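PDB 3IIB: peptidase M28 from Shewanella amazonensis SB2B, which probably works as a zinc-dependent metallodipeptidase or carboxypeptidase, cutting small peptides at a centre that binds two zinc ions. Local coordinates for residues A122-N128 and E163-V167; G335-D341 and A388-D393. All blocks are in the same frame, centred on the assembly; numbering follows the deposited sequence.

Contact 1. Residues A122-N128 and E163-V167; sequences AEAGSLN and EKGAV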
loop_
_atom_site.group_PDB
_atom_site.type_symbol
_atom_site.label_atom_id
_atom_site.label_comp_id
_atom_site.label_asym_id
_atom_site.label_seq_id
_atom_site.Cartn_x
_atom_site.Cartn_y
_atom_site.Cartn_z
ATOM N N ALA A 122 -26.335 -20.684 2.128
ATOM C CA ALA A 122 -26.678 -20.628 3.542
ATOM C C ALA A 122 -28.184 -20.775 3.736
ATOM O O ALA A 122 -28.961 -20.530 2.827
ATOM C CB ALA A 122 -26.176 -19.298 4.180
ATOM N N GLU A 123 -28.574 -21.181 4.933
ATOM C CA GLU A 123 -29.969 -21.390 5.245
ATOM C C GLU A 123 -30.634 -20.036 5.439
ATOM O O GLU A 123 -30.054 -19.145 6.032
ATOM C CB GLU A 123 -30.105 -22.201 6.524
ATOM C CG GLU A 123 -29.435 -23.571 6.494
ATOM C CD GLU A 123 -30.349 -24.652 5.967
ATOM O OE1 GLU A 123 -30.373 -24.882 4.734
ATOM O OE2 GLU A 123 -31.043 -25.276 6.798
ATOM N N ALA A 124 -31.872 -19.907 4.976
ATOM C CA ALA A 124 -32.644 -18.689 5.225
ATOM C C ALA A 124 -32.717 -18.417 6.721
ATOM O O ALA A 124 -32.789 -19.328 7.527
ATOM C CB ALA A 124 -34.046 -18.791 4.619
ATOM N N GLY A 125 -32.618 -17.148 7.086
ATOM C CA GLY A 125 -32.637 -16.738 8.481
ATOM C C GLY A 125 -31.332 -16.873 9.239
ATOM O O GLY A 125 -31.242 -16.413 10.362
ATOM N N SER A 126 -30.337 -17.549 8.659
ATOM C CA SER A 126 -29.125 -17.879 9.387
ATOM C C SER A 126 -28.277 -16.643 9.669
ATOM O O SER A 126 -27.491 -16.642 10.616
ATOM C CB SER A 126 -28.290 -18.933 8.659
ATOM O OG SER A 126 -27.856 -18.507 7.386
ATOM N N LEU A 127 -28.452 -15.587 8.880
ATOM C CA LEU A 127 -27.710 -14.355 9.106
ATOM C C LEU A 127 -28.532 -13.261 9.772
ATOM O O LEU A 127 -28.059 -12.133 9.888
ATOM C CB LEU A 127 -27.068 -13.863 7.821
ATOM C CG LEU A 127 -26.077 -14.864 7.224
ATOM C CD1 LEU A 127 -25.419 -14.253 6.054
ATOM C CD2 LEU A 127 -25.010 -15.328 8.214
ATOM N N ASN A 128 -29.729 -13.588 10.282
ATOM C CA ASN A 128 -30.481 -12.591 11.020
ATOM C C ASN A 128 -29.594 -11.856 12.040
ATOM O O ASN A 128 -28.846 -12.495 12.804
ATOM C CB ASN A 128 -31.677 -13.238 11.745
ATOM C CG ASN A 128 -32.784 -13.656 10.788
ATOM O OD1 ASN A 128 -32.676 -13.461 9.590
ATOM N ND2 ASN A 128 -33.844 -14.253 11.319
ATOM N N GLU A 163 -30.760 -11.661 1.711
ATOM C CA GLU A 163 -31.682 -12.789 1.553
ATOM C C GLU A 163 -31.650 -13.751 2.714
ATOM O O GLU A 163 -32.660 -14.373 3.025
ATOM C CB GLU A 163 -31.435 -13.534 0.226
ATOM C CG GLU A 163 -31.834 -12.697 -0.951
ATOM C CD GLU A 163 -31.555 -13.362 -2.287
ATOM O OE1 GLU A 163 -30.535 -14.091 -2.418
ATOM O OE2 GLU A 163 -32.358 -13.145 -3.215
ATOM N N LYS A 164 -30.503 -13.823 3.387
ATOM C CA LYS A 164 -30.323 -14.715 4.536
ATOM C C LYS A 164 -30.509 -14.026 5.855
ATOM O O LYS A 164 -30.360 -14.660 6.906
ATOM C CB LYS A 164 -28.946 -15.349 4.499
ATOM C CG LYS A 164 -28.615 -15.921 3.184
ATOM C CD LYS A 164 -29.418 -17.161 2.842
ATOM C CE LYS A 164 -29.151 -17.593 1.404
ATOM N NZ LYS A 164 -29.960 -18.787 1.043
ATOM N N GLY A 165 -30.868 -12.738 5.814
ATOM C CA GLY A 165 -31.160 -11.960 7.009
ATOM C C GLY A 165 -30.073 -10.985 7.461
ATOM O O GLY A 165 -30.281 -10.250 8.416
ATOM N N ALA A 166 -28.939 -10.956 6.755
ATOM C CA ALA A 166 -27.821 -10.126 7.146
ATOM C C ALA A 166 -28.228 -8.667 7.167
ATOM O O ALA A 166 -29.061 -8.240 6.369
ATOM C CB ALA A 166 -26.602 -10.327 6.211
ATOM N N VAL A 167 -27.654 -7.930 8.118
ATOM C CA VAL A 167 -27.876 -6.502 8.234
ATOM C C VAL A 167 -26.745 -5.738 7.562
ATOM O O VAL A 167 -26.769 -4.511 7.546
ATOM C CB VAL A 167 -28.006 -6.076 9.701
ATOM C CG1 VAL A 167 -29.286 -6.616 10.276
ATOM C CG2 VAL A 167 -26.792 -6.542 10.549
HETATM O O HOH W 1 -33.645 -15.156 5.522
#

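Contact 2. Residues G335-D341 and A388-D393; sequences GPIYQID and ASLRQD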
loop_
_atom_site.group_PDB
_atom_site.type_symbol
_atom_site.label_atom_id
_atom_site.label_comp_id
_atom_site.label_asym_id
_atom_site.label_seq_id
_atom_site.Cartn_x
_atom_site.Cartn_y
_atom_site.Cartn_z
ATOM N N GLY A 335 0.294 -2.752 -18.516
ATOM C CA GLY A 335 1.172 -3.896 -18.789
ATOM C C GLY A 335 1.278 -4.179 -20.277
ATOM O O GLY A 335 0.338 -3.930 -21.008
ATOM N N PRO A 336 2.410 -4.748 -20.738
ATOM C CA PRO A 336 2.549 -4.894 -22.189
ATOM C C PRO A 336 1.580 -5.923 -22.772
ATOM O O PRO A 336 1.181 -6.905 -22.098
ATOM C CB PRO A 336 4.009 -5.354 -22.379
ATOM C CG PRO A 336 4.457 -5.768 -21.059
ATOM C CD PRO A 336 3.587 -5.211 -20.003
ATOM N N ILE A 337 1.246 -5.705 -24.037
ATOM C CA ILE A 337 0.462 -6.622 -24.828
ATOM C C ILE A 337 1.313 -7.812 -25.256
ATOM O O ILE A 337 2.420 -7.641 -25.778
ATOM C CB ILE A 337 -0.157 -5.910 -26.068
ATOM C CG1 ILE A 337 -1.148 -4.876 -25.568
ATOM C CG2 ILE A 337 -0.871 -6.931 -26.986
ATOM C CD1 ILE A 337 -1.497 -3.799 -26.556
ATOM N N TYR A 338 0.768 -9.007 -25.055
ATOM C CA TYR A 338 1.460 -10.278 -25.410
ATOM C C TYR A 338 0.743 -11.135 -26.466
ATOM O O TYR A 338 1.322 -12.095 -26.972
ATOM C CB TYR A 338 1.723 -11.140 -24.149
ATOM C CG TYR A 338 0.458 -11.577 -23.426
ATOM C CD1 TYR A 338 -0.198 -12.752 -23.764
ATOM C CD2 TYR A 338 -0.091 -10.797 -22.411
ATOM C CE1 TYR A 338 -1.381 -13.136 -23.097
ATOM C CE2 TYR A 338 -1.227 -11.180 -21.732
ATOM C CZ TYR A 338 -1.888 -12.332 -22.095
ATOM O OH TYR A 338 -3.053 -12.674 -21.401
ATOM N N GLN A 339 -0.467 -10.757 -26.835
ATOM C CA GLN A 339 -1.275 -11.545 -27.773
ATOM C C GLN A 339 -2.418 -10.664 -28.277
ATOM O O GLN A 339 -2.962 -9.832 -27.517
ATOM C CB GLN A 339 -1.834 -12.791 -27.071
ATOM C CG GLN A 339 -2.562 -13.771 -27.993
ATOM C CD GLN A 339 -2.776 -15.104 -27.294
ATOM O OE1 GLN A 339 -1.843 -15.621 -26.690
ATOM N NE2 GLN A 339 -3.990 -15.672 -27.386
ATOM N N ILE A 340 -2.783 -10.843 -29.552
ATOM C CA ILE A 340 -4.032 -10.279 -30.053
ATOM C C ILE A 340 -4.991 -11.392 -30.425
ATOM O O ILE A 340 -4.700 -12.227 -31.268
ATOM C CB ILE A 340 -3.827 -9.305 -31.232
ATOM C CG1 ILE A 340 -2.926 -8.155 -30.812
ATOM C CG2 ILE A 340 -5.235 -8.811 -31.791
ATOM C CD1 ILE A 340 -2.485 -7.216 -31.937
ATOM N N ASP A 341 -6.130 -11.417 -29.734
ATOM C CA ASP A 341 -7.226 -12.291 -30.075
ATOM C C ASP A 341 -8.272 -11.505 -30.891
ATOM O O ASP A 341 -8.412 -10.275 -30.736
ATOM C CB ASP A 341 -7.856 -12.880 -28.811
ATOM C CG ASP A 341 -6.945 -13.804 -28.066
ATOM O OD1 ASP A 341 -6.131 -14.537 -28.675
ATOM O OD2 ASP A 341 -7.051 -13.833 -26.812
ATOM N N ALA A 388 -11.328 -6.869 -31.597
ATOM C CA ALA A 388 -10.106 -7.525 -31.157
ATOM C C ALA A 388 -9.916 -7.286 -29.662
ATOM O O ALA A 388 -10.393 -6.273 -29.108
ATOM C CB ALA A 388 -8.885 -7.003 -31.954
ATOM N N SER A 389 -9.248 -8.236 -29.010
ATOM C CA SER A 389 -8.798 -8.092 -27.625
ATOM C C SER A 389 -7.280 -8.141 -27.677
ATOM O O SER A 389 -6.670 -9.184 -27.987
ATOM C CB SER A 389 -9.323 -9.216 -26.751
ATOM O OG SER A 389 -10.712 -9.071 -26.478
ATOM N N LEU A 390 -6.680 -7.004 -27.368
ATOM C CA LEU A 390 -5.247 -6.856 -27.361
ATOM C C LEU A 390 -4.846 -7.123 -25.905
ATOM O O LEU A 390 -5.020 -6.280 -25.004
ATOM C CB LEU A 390 -4.864 -5.454 -27.855
ATOM C CG LEU A 390 -5.130 -5.231 -29.360
ATOM C CD1 LEU A 390 -6.552 -4.668 -29.557
ATOM C CD2 LEU A 390 -4.139 -4.280 -29.982
ATOM N N ARG A 391 -4.338 -8.325 -25.685
ATOM C CA ARG A 391 -4.243 -8.876 -24.331
ATOM C C ARG A 391 -3.052 -8.261 -23.610
ATOM O O ARG A 391 -1.927 -8.454 -24.032
ATOM C CB ARG A 391 -4.046 -10.373 -24.412
ATOM C CG ARG A 391 -5.187 -11.138 -25.108
ATOM C CD ARG A 391 -6.491 -11.052 -24.339
ATOM N NE ARG A 391 -7.539 -11.881 -24.946
ATOM C CZ ARG A 391 -8.813 -11.909 -24.556
ATOM N NH1 ARG A 391 -9.241 -11.128 -23.553
ATOM N NH2 ARG A 391 -9.675 -12.714 -25.181
ATOM N N GLN A 392 -3.312 -7.573 -22.490
ATOM C CA GLN A 392 -2.268 -6.995 -21.654
ATOM C C GLN A 392 -1.896 -7.924 -20.526
ATOM O O GLN A 392 -2.761 -8.619 -20.012
ATOM C CB GLN A 392 -2.757 -5.704 -21.022
ATOM C CG GLN A 392 -3.012 -4.576 -22.015
ATOM C CD GLN A 392 -3.445 -3.334 -21.335
ATOM O OE1 GLN A 392 -4.658 -3.114 -21.064
ATOM N NE2 GLN A 392 -2.474 -2.502 -21.003
ATOM N N ASP A 393 -0.624 -7.875 -20.131
ATOM C CA ASP A 393 -0.145 -8.553 -18.919
ATOM C C ASP A 393 -0.662 -7.800 -17.690
ATOM O O ASP A 393 -0.218 -6.683 -17.384
ATOM C CB ASP A 393 1.376 -8.653 -18.892
ATOM C CG ASP A 393 1.903 -9.462 -17.699
ATOM O OD1 ASP A 393 1.295 -9.479 -16.610
ATOM O OD2 ASP A 393 2.951 -10.104 -17.872
HETATM O O HOH W 2 -1.635 -4.341 -16.872
HETATM O O HOH W 3 -4.760 -10.411 -20.695
#

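Contact 1. Residues A122-N128 and E163-V167
Lys164 and Leu127 carry this contact, where the Schellman motif closing helix 145-163 docks on a loop of two successive turns, type II from Glu123 to Ser126 and type I from Gly125 to Asn128. Each segment leads into one of two neighbouring parallel strands, 131-134 and 168-172, so the contact lies at the entry to both.

Hydrogen bonds come first. The backbone N of Leu127 gives its hydrogen to Lys164 O over 2.9 Å. Lys164 then reaches the other way with its side chain: a bend at chi2 (-70°) followed by a straight run to the ammonium puts NZ 2.7 Å from Ala122 O. NZ also bonds to Gln120 O, so the charged group is held by carbonyls at the end of helix 116-120 and just beyond it. A water adds a third tie, accepting from Gly125 N at 2.7 Å and donating to Glu163 O at 2.8 Å. Within the loop, Glu123 O takes both the N and the OG of Ser126, which braces the first turn.

The apolar part is small. Leu127 CB lies 3.9 Å from Ala166 CB, while its CG and CD1 sit against Lys164 CB; beyond them the leucine packs on Val111 and Phe113 of strand 106-113.

The close backbone approach probably depends on Gly165, whose positive phi (103°) belongs to the Schellman motif. A CB there would run into Asn128 OD1, which sits just 3.3 Å from Gly165 CA.

Contact 2. Residues G335-D341 and A388-D393
Arg391 meets Asp341 across two antiparallel strands, interrupted by a classic beta bulge in which Tyr338 and Gln339 together face Arg391. Arg391 O accepts from Tyr338 N at 2.9 Å, and Arg391 N gives to Gln339 O at 2.7 Å. Beyond the bulge Asp341 and Ser389 form a hydrogen-bonded pair, each N on the other's O, and at the far end Asp393 N bonds to Pro336 O.

Both carboxylate oxygens of Asp341 are engaged. OD2 receives Arg391 NE on its anti side, tilted from the carboxylate plane, in a 2.7 Å salt bridge; the guanidinium turns its edge to OD2, its plane steeply inclined to the carboxylate, and NH2 is a weak second donor. OD1 takes Gln339 NE2 on its syn side at 2.7 Å, plus Asn368 N. A leucine in place of Arg391 would probably leave Asp341 OD2 without its charged mate.

Tyr338, its CG set between the backbone N and the carbonyl carbon (chi1 62°), lays one ring face over Arg391 CB in a CH-pi contact, 4.0 Å from the ring centroid. A water joins its OH to Gln392 O. Gln392 NE2 bonds to Gly333 O and, at 3.2 Å on a lone pair, to Gly335 O, which Asn419 ND2 also reaches.

Ile340 lies beside Leu390 on the same face as Ile337 and Gln392. These last two touch Asn419 of helix 413-432, Ala388 bonds by its backbone to Ala327 of strand 324-329, and strand 337-343 carries strand 365-366 on its other edge.

In the fold
Running from the N terminus, the chain first closes contact 1, joining 122-128 to 163-167 around strand 131-134 and helix 145-163. That span belongs to a beta-alpha-beta crossover into strand 168-172, within the ten-stranded sheet. Long strand 220-242 of the same sheet then pairs with strand 293-300, whose neighbour, strand 247-257, ends at the zinc ligand His257. Contact 2 opens after that, tying 335-341 to 388-393 around helix 346-355 and strand 365-366. The two loops are in series, neither nested nor crossed, with centres about 42 Å apart on opposite sides of the chain's centre. Contact 1 is peripheral; contact 2 brings the Gln392 side chain to about 9 Å from a zinc ion.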